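Local coordinates for Cry23AA1 (Bacillus thuringiensis, PDB 4RHZ), which is probably an insecticidal, pore-forming crystal toxin of the aerolysin-like ETX/MTX2 family that binds zinc and forms a binary complex with Cry37Aa1, at residues Thr78-Ser83 with Thr125-Glu130; Gln99-Gly104 with Leu112-Glu117; Tyr118-Thr123 with Val163-Asp168; Gly157-Pro162 with Gly217-Ala222; Gly221-Arg226 with Ser253-Val258. One frame throughout, in Å; residues are numbered along the deposited sequence.

Contact 1 pairs strand 67-90 with strand 126-142 in the large sheet. Strand 67-90 also pairs with strand 211-235, T82 O lying 2.8 Å from E220 N, and strand 211-235 carries contacts 4 and 5, which share G221 and A222. Contact 2 is the hairpin that packs on this sheet, with F103 CZ 3.6 Å from I219 CG2 of contact 4. Contact 3 packs the end of strand 111-119 and the turn after it on strand 146-179; there Y118 OH lies 2.7 Å from F218 O of contact 4. Zinc sits at contact 1, held by H79, E130 and H132, and the Q223 side chain of contact 5 comes within about 5 Å of it (nearest atoms).

Contact 1. Residues Thr78-Ser83 with Thr125-Glu130; sequences THTETS and TTTTTE. With ZN (zinc ion), chain C.
Strands 78-83 and 126-130 run antiparallel, and their two faces carry quite different side chains. On one face T80 and T82 sit beside T129 and T127, all four with OG1 anti to the carbonyl carbon and next to the backbone N, and with CG2 anti to N. This shared torsion brings the hydroxyls together in cross-strand pairs. T82 OG1 and T127 OG1 are hydrogen-bonded at 2.8 Å, whereas T80 OG1 and T129 OG1, side by side and pointing the same way, make only a weak bond at 3.4 Å. The methyls interleave between these pairs: T80 CG2 meets T127 CG2 at 3.3 Å, and T78 CG2 meets T129 CG2 at 3.4 Å.

The other face carries H79, E81 and E130. H79 and E130 form a hydrogen-bonded pair, H79 N reaching E130 O at 2.7 Å along an almost straight line. H79 has a chi1 of 96°, well off a staggered position, which swings the ring so that NE2 binds the zinc ion at 2.1 Å. E130 starts from the crowded position between N and carbonyl carbon (chi1 50°), then runs extended alongside the histidine until OE1 stands 2.7 Å from zinc. Its carboxylate is turned 74° against the imidazole. E81 OE2 lies in plane at the imidazole edge, and the zinc charge would probably ease its closeness to the other carboxylate, E81 OE2 to E130 OE1 being 5.1 Å. With H132, two residues along from E130, this is a His-Glu-His zinc site mounted on the face of an antiparallel beta-sheet.

Contact 2. Residues Gln99-Gly104 with Leu112-Glu117; sequences QSFKFG and LTVSAE
Six backbone hydrogen bonds zip strands 99-104 and 112-117 together, joining Q99 with A116, F101 with V114 and F103 with L112, each pair bonded in both directions. The link from F101 N to V114 O is the shortest at 2.5 Å and almost straight; L112 N to F103 O follows at 2.6 Å. Between the pairs, CA-H...O contacts fill in, as from T113 CA to F101 O at 3.2 Å.

Apolar packing takes up one face. F101 and F103 both hold CG anti to the carbonyl carbon, and F101 CB rests over one face of the F103 ring. F103 CE1 meets V114 CG1 at 3.8 Å, while L112 CD1 comes to the ring edge. The F101 edge meets V114 O (F101 CD1 to V114 O 3.3 Å). This face lies on strands 146-179 and 211-235, giving an amphipathic beta-hairpin tucked against the main sheet, in a position consistent with the membrane-insertion hairpin of aerolysin-like toxins.

On the opposite face polar residues meet by packing, with no side-chain hydrogen bond between the two strands. K102, bent at chi2, runs alongside T113 and brings K102 CD to a tight 2.9 Å from T113 OG1. S115 OG touches S100 CB at 3.3 Å.

Contact 3. Residues Tyr118-Thr123 with Val163-Asp168; sequences YNYSTT and VNVECD
A type I beta turn, N119 to T122, closes the end of strand 111-119 and presses on strand 163-168, joining the hairpin's sheet to the large sheet of the molecule. Within it N119 OD1 accepts from S121 N at 2.9 Å, an Asx turn with the donor above the carbonyl plane. The turn leaves Y120 directed at the opposite strand.

The Y120 ring meets V165 in a CH-pi contact. V165 CG1, anti to the backbone N (chi1 178°), sits over the ring centre, 3.6 Å from the centroid of the Y120 ring and only 5° off the normal, so the methyl is nearly equidistant from all six carbons. The two side chains slide past each other in opposite directions. At the edge of the same ring, and in its plane, lies E166 O, 3.2 Å from Y120 OH. The hydroxyl is also hydrogen-bonded with T97 OG1. C167 SG adds a sulfur-aromatic contact, coming obliquely to within 4.2 Å of Y120 CE2.

This is face-to-face packing between two sheet layers, as in a beta-sandwich, with Y118 and the turn residue Y120 set against V163 and V165. Y118, two residues earlier and still on the strand, repeats the theme less intimately. Its tip meets that of V163, Y118 CZ lying 4.1 Å from V163 CG2, and its hydroxyl is hydrogen-bonded to F218 O on neighbouring strand 211-235. V38, from strand 32-40, touches both Y120 and V163.

Contact 4. Residues Gly157-Pro162 with Gly217-Ala222; sequences GTYNVP and GFIEGA
From CB, Y159 sets CG in the crowded position between the backbone N and the carbonyl carbon (chi1 55°), which folds the ring back across strand 217-222. CG and CD2 come first over the G221 carbonyl, Y159 CD2 standing 3.6 Å from G221 O. On the other side, Y159 CD1 has I219 O near the ring plane at 3.8 Å, and Y159 CE1 rests on the peptide joining E220 to G221, 3.5 Å from G221 N. CE2 and CZ lie on the glycine's alpha carbon, Y159 CZ to G221 CA measuring 3.4 Å. At the tip, Y159 OH ends 3.5 Å from G221 CA.

An aromatic ring laid over a cross-strand glycine is the aromatic rescue of glycine described for antiparallel sheets; here G221 CA is 28° off the ring normal, and the missing side chain leaves the ring room to lie down. L112 and V114 of the hairpin also touch Y159, and the F103 ring meets its ring at about 45°.

Beneath it, the hydrogen-bonded pair Y159 and G221 is joined in both directions, Y159 N to G221 O at 2.9 Å, and V161 with I219 likewise. V161 CB also meets I219 CG2 at 4.0 Å. On the opposite face, N160 and E220 lie side by side, and T158 CG2 touches A222 CB at 3.6 Å.

Contact 5. Residues Gly221-Arg226 with Ser253-Val258; sequences GAQGLR and SLAPNV
This contact ties strand 211-235 to the turn after its hairpin partner, strand 246-254, by an amide pair and some apolar packing, beside the zinc site, where the Q223 side chain touches H79. Its main grip is the reciprocal pair of amides. Q223 starts from the crowded chi1 position and runs extended, meeting N257 tip to tip with the two amide planes only 5° apart. N257 ND2 gives to Q223 OE1 at 2.6 Å and Q223 NE2 gives to N257 OD1 at 2.8 Å, both nearly straight, each landing on a lone pair in the carbonyl plane. The second N-H of Q223 NE2 goes back to G224 O at 2.9 Å, so all three polar links hold this amide from turning. N257 ND2 has a further acceptor in T113 O of the hairpin.

N257 is placed by the type I turn from A255 to V258, closed by V258 N bonding to A255 O. At its start A255 N donates to L225 O at 3.0 Å, and A255 CB sits against Q223 NE2 at 3.5 Å. Farther on, L225 CD2 meets V258 CG2 at 3.9 Å, the two side chains crossing at about a right angle, while L254 CD2 lies over one face of the R226 guanidinium. Where the strand breaks its pattern, L225 and R226 both pair with Q155 of strand 146-179, a classic beta bulge.

Contact 1. Residues Thr78-Ser83 with Thr125-Glu130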
# COMPACT_ATOMS: atom_id res chain seq x y z
N THR A 78 -5.27 -0.27 13.95
CA THR A 78 -6.57 -0.72 13.50
C THR A 78 -6.41 -0.71 12.04
O THR A 78 -6.00 0.29 11.46
CB THR A 78 -7.74 0.16 13.98
OG1 THR A 78 -7.96 -0.08 15.38
CG2 THR A 78 -9.06 -0.23 13.22
N HIS A 79 -6.68 -1.86 11.42
CA HIS A 79 -6.56 -1.87 10.00
C HIS A 79 -7.59 -2.69 9.11
O HIS A 79 -8.20 -3.70 9.56
CB HIS A 79 -5.19 -2.29 9.73
CG HIS A 79 -5.11 -3.75 9.48
ND1 HIS A 79 -5.44 -4.29 8.25
CD2 HIS A 79 -4.73 -4.77 10.26
CE1 HIS A 79 -5.27 -5.60 8.29
NE2 HIS A 79 -4.86 -5.91 9.51
N THR A 80 -7.67 -2.28 7.83
CA THR A 80 -8.77 -2.60 6.90
C THR A 80 -8.41 -3.44 5.63
O THR A 80 -7.36 -3.24 5.02
CB THR A 80 -9.46 -1.26 6.51
OG1 THR A 80 -9.98 -0.63 7.67
CG2 THR A 80 -10.67 -1.46 5.61
N GLU A 81 -9.28 -4.38 5.25
CA GLU A 81 -9.27 -5.04 3.92
C GLU A 81 -10.67 -5.02 3.30
O GLU A 81 -11.72 -5.21 3.98
CB GLU A 81 -8.81 -6.48 4.00
CG GLU A 81 -7.52 -6.61 4.72
CD GLU A 81 -7.05 -8.03 4.95
OE1 GLU A 81 -7.81 -9.02 4.81
OE2 GLU A 81 -5.86 -8.15 5.30
N THR A 82 -10.68 -4.81 1.99
CA THR A 82 -11.86 -4.60 1.23
C THR A 82 -11.69 -5.29 -0.13
O THR A 82 -10.61 -5.21 -0.78
CB THR A 82 -12.12 -3.17 1.10
OG1 THR A 82 -12.36 -2.68 2.39
CG2 THR A 82 -13.40 -2.84 0.23
N SER A 83 -12.74 -6.03 -0.49
CA SER A 83 -12.88 -6.55 -1.83
C SER A 83 -14.35 -6.47 -2.36
O SER A 83 -15.29 -6.24 -1.58
CB SER A 83 -12.31 -7.94 -1.91
OG SER A 83 -13.14 -8.82 -1.21
N THR A 125 -20.03 -4.80 -1.61
CA THR A 125 -18.64 -4.76 -1.20
C THR A 125 -18.50 -5.27 0.25
O THR A 125 -19.39 -5.01 1.09
CB THR A 125 -18.00 -3.34 -1.43
OG1 THR A 125 -18.51 -2.46 -0.47
CG2 THR A 125 -18.49 -2.75 -2.71
N THR A 126 -17.40 -6.02 0.51
CA THR A 126 -17.09 -6.51 1.87
C THR A 126 -15.76 -5.96 2.41
O THR A 126 -14.71 -6.04 1.76
CB THR A 126 -17.10 -8.06 2.04
OG1 THR A 126 -16.13 -8.61 1.16
CG2 THR A 126 -18.47 -8.70 1.72
N THR A 127 -15.84 -5.42 3.63
CA THR A 127 -14.70 -4.86 4.36
C THR A 127 -14.62 -5.48 5.75
O THR A 127 -15.65 -5.59 6.44
CB THR A 127 -14.89 -3.37 4.55
OG1 THR A 127 -15.01 -2.72 3.28
CG2 THR A 127 -13.70 -2.75 5.34
N THR A 128 -13.41 -5.91 6.14
CA THR A 128 -13.04 -6.23 7.55
C THR A 128 -12.07 -5.19 8.12
O THR A 128 -11.04 -4.87 7.52
CB THR A 128 -12.36 -7.59 7.70
OG1 THR A 128 -13.13 -8.57 7.06
CG2 THR A 128 -12.33 -8.01 9.17
N THR A 129 -12.44 -4.64 9.27
CA THR A 129 -11.59 -3.77 10.06
C THR A 129 -11.32 -4.49 11.37
O THR A 129 -12.25 -4.83 12.10
CB THR A 129 -12.30 -2.46 10.40
OG1 THR A 129 -12.79 -1.86 9.21
CG2 THR A 129 -11.37 -1.42 11.02
N GLU A 130 -10.04 -4.71 11.65
CA GLU A 130 -9.59 -5.39 12.88
C GLU A 130 -8.40 -4.69 13.52
O GLU A 130 -7.69 -3.92 12.88
CB GLU A 130 -9.22 -6.82 12.60
CG GLU A 130 -8.30 -6.99 11.44
CD GLU A 130 -8.23 -8.43 10.91
OE1 GLU A 130 -7.30 -8.67 10.13
OE2 GLU A 130 -9.10 -9.31 11.24
ZN ZN C . -4.73 -7.92 9.99

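Contact 2. Residues Gln99-Gly104 with Leu112-Glu117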
# COMPACT_ATOMS: atom_id res chain seq x y z
N GLN A 99 -9.86 -16.38 -3.42
CA GLN A 99 -8.51 -16.24 -3.92
C GLN A 99 -7.51 -15.64 -2.91
O GLN A 99 -7.81 -14.69 -2.18
CB GLN A 99 -8.46 -15.53 -5.25
CG GLN A 99 -8.01 -16.49 -6.31
CD GLN A 99 -6.54 -16.41 -6.53
OE1 GLN A 99 -5.99 -15.33 -6.55
NE2 GLN A 99 -5.89 -17.54 -6.69
N SER A 100 -6.34 -16.24 -2.90
CA SER A 100 -5.24 -15.74 -2.11
C SER A 100 -4.27 -15.01 -3.00
O SER A 100 -3.94 -15.47 -4.07
CB SER A 100 -4.57 -16.93 -1.40
OG SER A 100 -3.18 -16.76 -1.49
N PHE A 101 -3.81 -13.85 -2.55
CA PHE A 101 -2.84 -13.08 -3.31
C PHE A 101 -1.51 -12.82 -2.50
O PHE A 101 -1.50 -12.50 -1.29
CB PHE A 101 -3.41 -11.72 -3.69
CG PHE A 101 -4.78 -11.72 -4.29
CD1 PHE A 101 -5.91 -11.75 -3.47
CD2 PHE A 101 -4.95 -11.57 -5.67
CE1 PHE A 101 -7.16 -11.69 -3.99
CE2 PHE A 101 -6.20 -11.50 -6.21
CZ PHE A 101 -7.32 -11.56 -5.37
N LYS A 102 -0.40 -12.87 -3.21
CA LYS A 102 0.90 -12.58 -2.65
C LYS A 102 1.37 -11.31 -3.30
O LYS A 102 1.64 -11.34 -4.50
CB LYS A 102 1.87 -13.70 -2.97
CG LYS A 102 1.44 -15.05 -2.36
CD LYS A 102 1.99 -15.28 -0.89
CE LYS A 102 1.71 -16.70 -0.33
NZ LYS A 102 2.65 -17.73 -0.89
N PHE A 103 1.40 -10.20 -2.55
CA PHE A 103 1.87 -8.96 -3.11
C PHE A 103 3.29 -8.62 -2.61
O PHE A 103 3.63 -8.84 -1.44
CB PHE A 103 0.92 -7.83 -2.81
CG PHE A 103 -0.46 -7.96 -3.41
CD1 PHE A 103 -1.59 -7.83 -2.60
CD2 PHE A 103 -0.63 -8.18 -4.76
CE1 PHE A 103 -2.90 -7.93 -3.14
CE2 PHE A 103 -1.94 -8.30 -5.32
CZ PHE A 103 -3.08 -8.16 -4.51
N GLY A 104 4.12 -8.12 -3.51
CA GLY A 104 5.41 -7.52 -3.14
C GLY A 104 5.33 -6.01 -3.24
O GLY A 104 4.33 -5.45 -3.69
N LEU A 112 3.35 -9.54 1.10
CA LEU A 112 2.17 -9.77 1.93
C LEU A 112 1.11 -10.70 1.29
O LEU A 112 0.90 -10.69 0.06
CB LEU A 112 1.58 -8.49 2.54
CG LEU A 112 0.61 -7.58 1.79
CD1 LEU A 112 -0.68 -8.31 1.48
CD2 LEU A 112 0.22 -6.34 2.56
N THR A 113 0.51 -11.50 2.16
CA THR A 113 -0.51 -12.46 1.80
C THR A 113 -1.88 -12.05 2.24
O THR A 113 -2.14 -11.79 3.43
CB THR A 113 -0.20 -13.84 2.40
OG1 THR A 113 0.88 -14.38 1.66
CG2 THR A 113 -1.40 -14.84 2.25
N VAL A 114 -2.78 -11.99 1.27
CA VAL A 114 -4.16 -11.63 1.55
C VAL A 114 -5.14 -12.44 0.66
O VAL A 114 -4.83 -12.81 -0.49
CB VAL A 114 -4.35 -10.10 1.43
CG1 VAL A 114 -4.21 -9.63 0.00
CG2 VAL A 114 -5.72 -9.69 1.97
N SER A 115 -6.32 -12.69 1.19
CA SER A 115 -7.27 -13.57 0.55
C SER A 115 -8.61 -12.86 0.52
O SER A 115 -8.96 -12.10 1.44
CB SER A 115 -7.45 -14.86 1.38
OG SER A 115 -6.41 -15.81 1.11
N ALA A 116 -9.39 -13.12 -0.52
CA ALA A 116 -10.76 -12.64 -0.49
C ALA A 116 -11.68 -13.60 -1.26
O ALA A 116 -11.23 -14.37 -2.13
CB ALA A 116 -10.85 -11.21 -1.01
N GLU A 117 -12.95 -13.58 -0.86
CA GLU A 117 -14.00 -14.28 -1.54
C GLU A 117 -14.72 -13.41 -2.60
O GLU A 117 -15.37 -12.42 -2.29
CB GLU A 117 -15.03 -14.90 -0.58
CG GLU A 117 -15.62 -16.13 -1.35
CD GLU A 117 -16.29 -17.14 -0.52
OE1 GLU A 117 -16.92 -18.03 -1.12
OE2 GLU A 117 -16.20 -17.04 0.72

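Contact 3. Residues Tyr118-Thr123 with Val163-Asp168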
# COMPACT_ATOMS: atom_id res chain seq x y z
N TYR A 118 -14.57 -13.81 -3.84
CA TYR A 118 -15.33 -13.21 -4.93
C TYR A 118 -16.60 -14.00 -5.34
O TYR A 118 -16.49 -15.10 -5.89
CB TYR A 118 -14.44 -12.97 -6.10
CG TYR A 118 -13.39 -11.95 -5.75
CD1 TYR A 118 -13.65 -10.59 -5.87
CD2 TYR A 118 -12.15 -12.35 -5.22
CE1 TYR A 118 -12.68 -9.66 -5.54
CE2 TYR A 118 -11.19 -11.41 -4.86
CZ TYR A 118 -11.44 -10.09 -5.02
OH TYR A 118 -10.46 -9.19 -4.66
N ASN A 119 -17.75 -13.42 -5.03
CA ASN A 119 -19.02 -13.90 -5.53
C ASN A 119 -19.40 -13.16 -6.84
O ASN A 119 -19.68 -11.96 -6.82
CB ASN A 119 -20.10 -13.73 -4.47
CG ASN A 119 -21.55 -14.14 -5.02
OD1 ASN A 119 -21.79 -14.36 -6.25
ND2 ASN A 119 -22.51 -14.18 -4.09
N TYR A 120 -19.38 -13.88 -7.95
CA TYR A 120 -19.51 -13.25 -9.29
C TYR A 120 -20.83 -12.55 -9.56
O TYR A 120 -20.90 -11.66 -10.41
CB TYR A 120 -19.22 -14.23 -10.42
CG TYR A 120 -17.81 -14.76 -10.52
CD1 TYR A 120 -17.02 -15.00 -9.39
CD2 TYR A 120 -17.29 -15.12 -11.76
CE1 TYR A 120 -15.71 -15.57 -9.52
CE2 TYR A 120 -16.01 -15.65 -11.89
CZ TYR A 120 -15.24 -15.88 -10.77
OH TYR A 120 -14.01 -16.42 -10.94
N SER A 121 -21.83 -12.88 -8.75
CA SER A 121 -23.22 -12.48 -8.98
C SER A 121 -23.67 -11.24 -8.24
O SER A 121 -24.85 -10.82 -8.40
CB SER A 121 -24.15 -13.67 -8.62
OG SER A 121 -23.65 -14.80 -9.40
N THR A 122 -22.78 -10.65 -7.44
CA THR A 122 -23.15 -9.43 -6.73
C THR A 122 -22.08 -8.35 -6.84
O THR A 122 -20.91 -8.67 -7.06
CB THR A 122 -23.53 -9.70 -5.22
OG1 THR A 122 -23.89 -8.46 -4.62
CG2 THR A 122 -22.34 -10.28 -4.38
N THR A 123 -22.46 -7.08 -6.72
CA THR A 123 -21.48 -6.00 -6.61
C THR A 123 -21.28 -5.53 -5.14
O THR A 123 -20.61 -4.48 -4.86
CB THR A 123 -21.92 -4.75 -7.34
OG1 THR A 123 -23.20 -4.38 -6.80
CG2 THR A 123 -22.05 -4.97 -8.82
N VAL A 163 -8.53 -6.57 -10.02
CA VAL A 163 -8.43 -7.98 -10.40
C VAL A 163 -9.38 -8.27 -11.58
O VAL A 163 -10.41 -7.56 -11.79
CB VAL A 163 -8.68 -8.96 -9.22
CG1 VAL A 163 -7.81 -8.59 -8.01
CG2 VAL A 163 -10.16 -8.95 -8.79
N ASN A 164 -8.99 -9.29 -12.35
CA ASN A 164 -9.80 -9.88 -13.38
C ASN A 164 -10.66 -10.96 -12.77
O ASN A 164 -10.14 -11.83 -12.06
CB ASN A 164 -8.89 -10.52 -14.40
CG ASN A 164 -7.99 -9.52 -15.08
OD1 ASN A 164 -8.42 -8.41 -15.45
ND2 ASN A 164 -6.71 -9.88 -15.17
N VAL A 165 -11.96 -10.91 -13.05
CA VAL A 165 -12.94 -11.88 -12.53
C VAL A 165 -13.53 -12.63 -13.77
O VAL A 165 -14.33 -12.08 -14.52
CB VAL A 165 -14.05 -11.11 -11.75
CG1 VAL A 165 -15.13 -12.05 -11.24
CG2 VAL A 165 -13.46 -10.29 -10.59
N GLU A 166 -13.11 -13.86 -13.98
CA GLU A 166 -13.25 -14.55 -15.24
C GLU A 166 -13.78 -15.94 -15.05
O GLU A 166 -13.48 -16.60 -14.04
CB GLU A 166 -11.90 -14.66 -15.94
CG GLU A 166 -11.48 -13.32 -16.50
CD GLU A 166 -10.19 -13.46 -17.28
OE1 GLU A 166 -10.24 -13.43 -18.51
OE2 GLU A 166 -9.12 -13.66 -16.68
N CYS A 167 -14.54 -16.40 -16.04
CA CYS A 167 -14.87 -17.86 -16.17
C CYS A 167 -15.30 -18.23 -17.60
O CYS A 167 -15.51 -17.35 -18.43
CB CYS A 167 -15.92 -18.31 -15.17
SG CYS A 167 -17.45 -17.39 -15.39
N ASP A 168 -15.41 -19.53 -17.84
CA ASP A 168 -15.96 -20.10 -19.09
C ASP A 168 -17.32 -20.70 -18.83
O ASP A 168 -17.64 -21.13 -17.72
CB ASP A 168 -15.07 -21.23 -19.61
CG ASP A 168 -13.73 -20.72 -20.14
OD1 ASP A 168 -13.68 -19.56 -20.63
OD2 ASP A 168 -12.75 -21.51 -20.11

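Contact 4. Residues Gly157-Pro162 with Gly217-Ala222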
# COMPACT_ATOMS: atom_id res chain seq x y z
N GLY A 157 2.11 -0.43 4.88
CA GLY A 157 1.87 -0.64 3.43
C GLY A 157 0.39 -0.45 3.06
O GLY A 157 -0.48 -0.76 3.87
N THR A 158 0.14 0.12 1.89
CA THR A 158 -1.23 0.23 1.36
C THR A 158 -1.26 -0.26 -0.06
O THR A 158 -0.28 -0.10 -0.83
CB THR A 158 -1.73 1.63 1.26
OG1 THR A 158 -0.85 2.35 0.39
CG2 THR A 158 -1.84 2.27 2.63
N TYR A 159 -2.38 -0.86 -0.44
CA TYR A 159 -2.48 -1.40 -1.84
C TYR A 159 -3.90 -1.27 -2.38
O TYR A 159 -4.87 -1.36 -1.61
CB TYR A 159 -1.98 -2.84 -1.95
CG TYR A 159 -2.68 -3.73 -1.00
CD1 TYR A 159 -3.81 -4.50 -1.40
CD2 TYR A 159 -2.28 -3.79 0.34
CE1 TYR A 159 -4.51 -5.29 -0.49
CE2 TYR A 159 -2.97 -4.56 1.28
CZ TYR A 159 -4.08 -5.31 0.85
OH TYR A 159 -4.71 -6.04 1.81
N ASN A 160 -4.02 -1.03 -3.67
CA ASN A 160 -5.33 -1.05 -4.34
C ASN A 160 -5.13 -1.75 -5.68
O ASN A 160 -4.59 -1.15 -6.61
CB ASN A 160 -5.87 0.35 -4.54
CG ASN A 160 -7.37 0.35 -5.01
OD1 ASN A 160 -7.94 -0.69 -5.42
ND2 ASN A 160 -8.00 1.53 -4.93
N VAL A 161 -5.52 -3.02 -5.77
CA VAL A 161 -5.18 -3.79 -6.98
C VAL A 161 -6.43 -4.22 -7.77
O VAL A 161 -7.27 -4.89 -7.23
CB VAL A 161 -4.37 -5.00 -6.65
CG1 VAL A 161 -3.88 -5.70 -7.91
CG2 VAL A 161 -3.15 -4.67 -5.72
N PRO A 162 -6.54 -3.80 -9.06
CA PRO A 162 -7.63 -4.33 -9.88
C PRO A 162 -7.44 -5.81 -10.10
O PRO A 162 -6.31 -6.29 -10.27
CB PRO A 162 -7.50 -3.57 -11.21
CG PRO A 162 -6.72 -2.29 -10.89
CD PRO A 162 -5.82 -2.70 -9.74
N GLY A 217 -12.95 -6.68 -10.67
CA GLY A 217 -13.15 -6.23 -9.27
C GLY A 217 -11.88 -5.68 -8.66
O GLY A 217 -10.97 -5.24 -9.38
N PHE A 218 -11.79 -5.73 -7.34
CA PHE A 218 -10.55 -5.25 -6.71
C PHE A 218 -10.23 -5.96 -5.38
O PHE A 218 -11.09 -6.61 -4.81
CB PHE A 218 -10.61 -3.73 -6.55
CG PHE A 218 -11.68 -3.27 -5.62
CD1 PHE A 218 -11.41 -3.13 -4.26
CD2 PHE A 218 -12.97 -2.96 -6.10
CE1 PHE A 218 -12.42 -2.70 -3.38
CE2 PHE A 218 -13.99 -2.52 -5.25
CZ PHE A 218 -13.73 -2.41 -3.87
N ILE A 219 -8.98 -5.81 -4.90
CA ILE A 219 -8.63 -6.17 -3.50
C ILE A 219 -7.82 -4.96 -3.00
O ILE A 219 -6.89 -4.51 -3.68
CB ILE A 219 -7.86 -7.51 -3.51
CG1 ILE A 219 -7.39 -7.95 -2.13
CG2 ILE A 219 -6.61 -7.46 -4.44
CD1 ILE A 219 -8.48 -8.13 -1.21
N GLU A 220 -8.23 -4.33 -1.91
CA GLU A 220 -7.55 -3.22 -1.40
C GLU A 220 -7.38 -3.33 0.13
O GLU A 220 -8.13 -4.09 0.79
CB GLU A 220 -8.21 -1.90 -1.79
CG GLU A 220 -9.38 -1.59 -0.96
CD GLU A 220 -9.96 -0.19 -1.21
OE1 GLU A 220 -9.19 0.76 -1.55
OE2 GLU A 220 -11.18 -0.02 -1.03
N GLY A 221 -6.42 -2.59 0.69
CA GLY A 221 -6.00 -2.78 2.13
C GLY A 221 -4.90 -1.79 2.59
O GLY A 221 -4.27 -1.12 1.75
N ALA A 222 -4.67 -1.72 3.89
CA ALA A 222 -3.64 -0.89 4.48
C ALA A 222 -3.35 -1.61 5.77
O ALA A 222 -4.26 -1.84 6.55
CB ALA A 222 -4.19 0.54 4.78

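Contact 5. Residues Gly221-Arg226 with Ser253-Val258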
# COMPACT_ATOMS: atom_id res chain seq x y z
N GLY A 221 -6.42 -2.59 0.69
CA GLY A 221 -6.00 -2.78 2.13
C GLY A 221 -4.90 -1.79 2.59
O GLY A 221 -4.27 -1.12 1.75
N ALA A 222 -4.67 -1.72 3.89
CA ALA A 222 -3.64 -0.89 4.48
C ALA A 222 -3.35 -1.61 5.77
O ALA A 222 -4.26 -1.84 6.55
CB ALA A 222 -4.19 0.54 4.78
N GLN A 223 -2.10 -1.99 5.99
CA GLN A 223 -1.75 -2.57 7.32
C GLN A 223 -0.32 -2.27 7.69
O GLN A 223 0.53 -1.97 6.82
CB GLN A 223 -1.91 -4.11 7.34
CG GLN A 223 -1.12 -4.71 6.28
CD GLN A 223 -1.06 -6.22 6.37
OE1 GLN A 223 -1.76 -6.92 5.59
NE2 GLN A 223 -0.20 -6.76 7.30
N GLY A 224 -0.05 -2.47 8.97
CA GLY A 224 1.33 -2.51 9.44
C GLY A 224 1.97 -3.72 8.83
O GLY A 224 1.38 -4.83 8.85
N LEU A 225 3.16 -3.54 8.30
CA LEU A 225 3.85 -4.69 7.80
C LEU A 225 4.89 -5.26 8.74
O LEU A 225 5.12 -6.47 8.73
CB LEU A 225 4.56 -4.38 6.51
CG LEU A 225 3.74 -3.75 5.39
CD1 LEU A 225 4.76 -3.23 4.37
CD2 LEU A 225 2.80 -4.85 4.73
N ARG A 226 5.56 -4.37 9.49
CA ARG A 226 6.61 -4.74 10.45
C ARG A 226 6.96 -3.58 11.35
O ARG A 226 6.66 -2.40 11.01
CB ARG A 226 7.84 -5.27 9.79
CG ARG A 226 8.24 -4.51 8.60
CD ARG A 226 9.67 -4.41 8.60
NE ARG A 226 10.28 -5.13 7.53
CZ ARG A 226 11.43 -5.81 7.64
NH1 ARG A 226 12.08 -5.91 8.81
NH2 ARG A 226 11.93 -6.41 6.56
N SER A 253 8.96 -7.03 15.00
CA SER A 253 8.06 -8.11 14.57
C SER A 253 7.63 -7.98 13.10
O SER A 253 7.59 -6.88 12.56
CB SER A 253 6.77 -8.12 15.39
OG SER A 253 6.97 -8.18 16.77
N LEU A 254 7.28 -9.09 12.46
CA LEU A 254 6.62 -9.08 11.12
C LEU A 254 5.15 -9.26 11.36
O LEU A 254 4.79 -9.97 12.28
CB LEU A 254 7.05 -10.27 10.29
CG LEU A 254 8.49 -10.42 9.90
CD1 LEU A 254 8.63 -11.68 9.03
CD2 LEU A 254 9.00 -9.15 9.16
N ALA A 255 4.29 -8.65 10.55
CA ALA A 255 2.84 -9.04 10.59
C ALA A 255 2.61 -10.55 10.27
O ALA A 255 3.40 -11.17 9.55
CB ALA A 255 2.02 -8.13 9.69
N PRO A 256 1.53 -11.15 10.81
CA PRO A 256 1.29 -12.64 10.53
C PRO A 256 1.26 -13.02 9.03
O PRO A 256 1.86 -14.07 8.60
CB PRO A 256 -0.06 -12.94 11.17
CG PRO A 256 -0.41 -11.70 12.05
CD PRO A 256 0.48 -10.52 11.64
N ASN A 257 0.66 -12.13 8.24
CA ASN A 257 0.51 -12.35 6.79
C ASN A 257 1.68 -11.82 6.03
O ASN A 257 1.60 -11.73 4.81
CB ASN A 257 -0.77 -11.71 6.26
CG ASN A 257 -0.74 -10.15 6.32
OD1 ASN A 257 -0.08 -9.55 7.21
ND2 ASN A 257 -1.47 -9.50 5.38
N VAL A 258 2.78 -11.50 6.73
CA VAL A 258 3.96 -10.92 6.05
C VAL A 258 5.13 -11.86 6.22
O VAL A 258 5.28 -12.49 7.29
CB VAL A 258 4.32 -9.48 6.61
CG1 VAL A 258 5.73 -9.07 6.23
CG2 VAL A 258 3.31 -8.42 6.14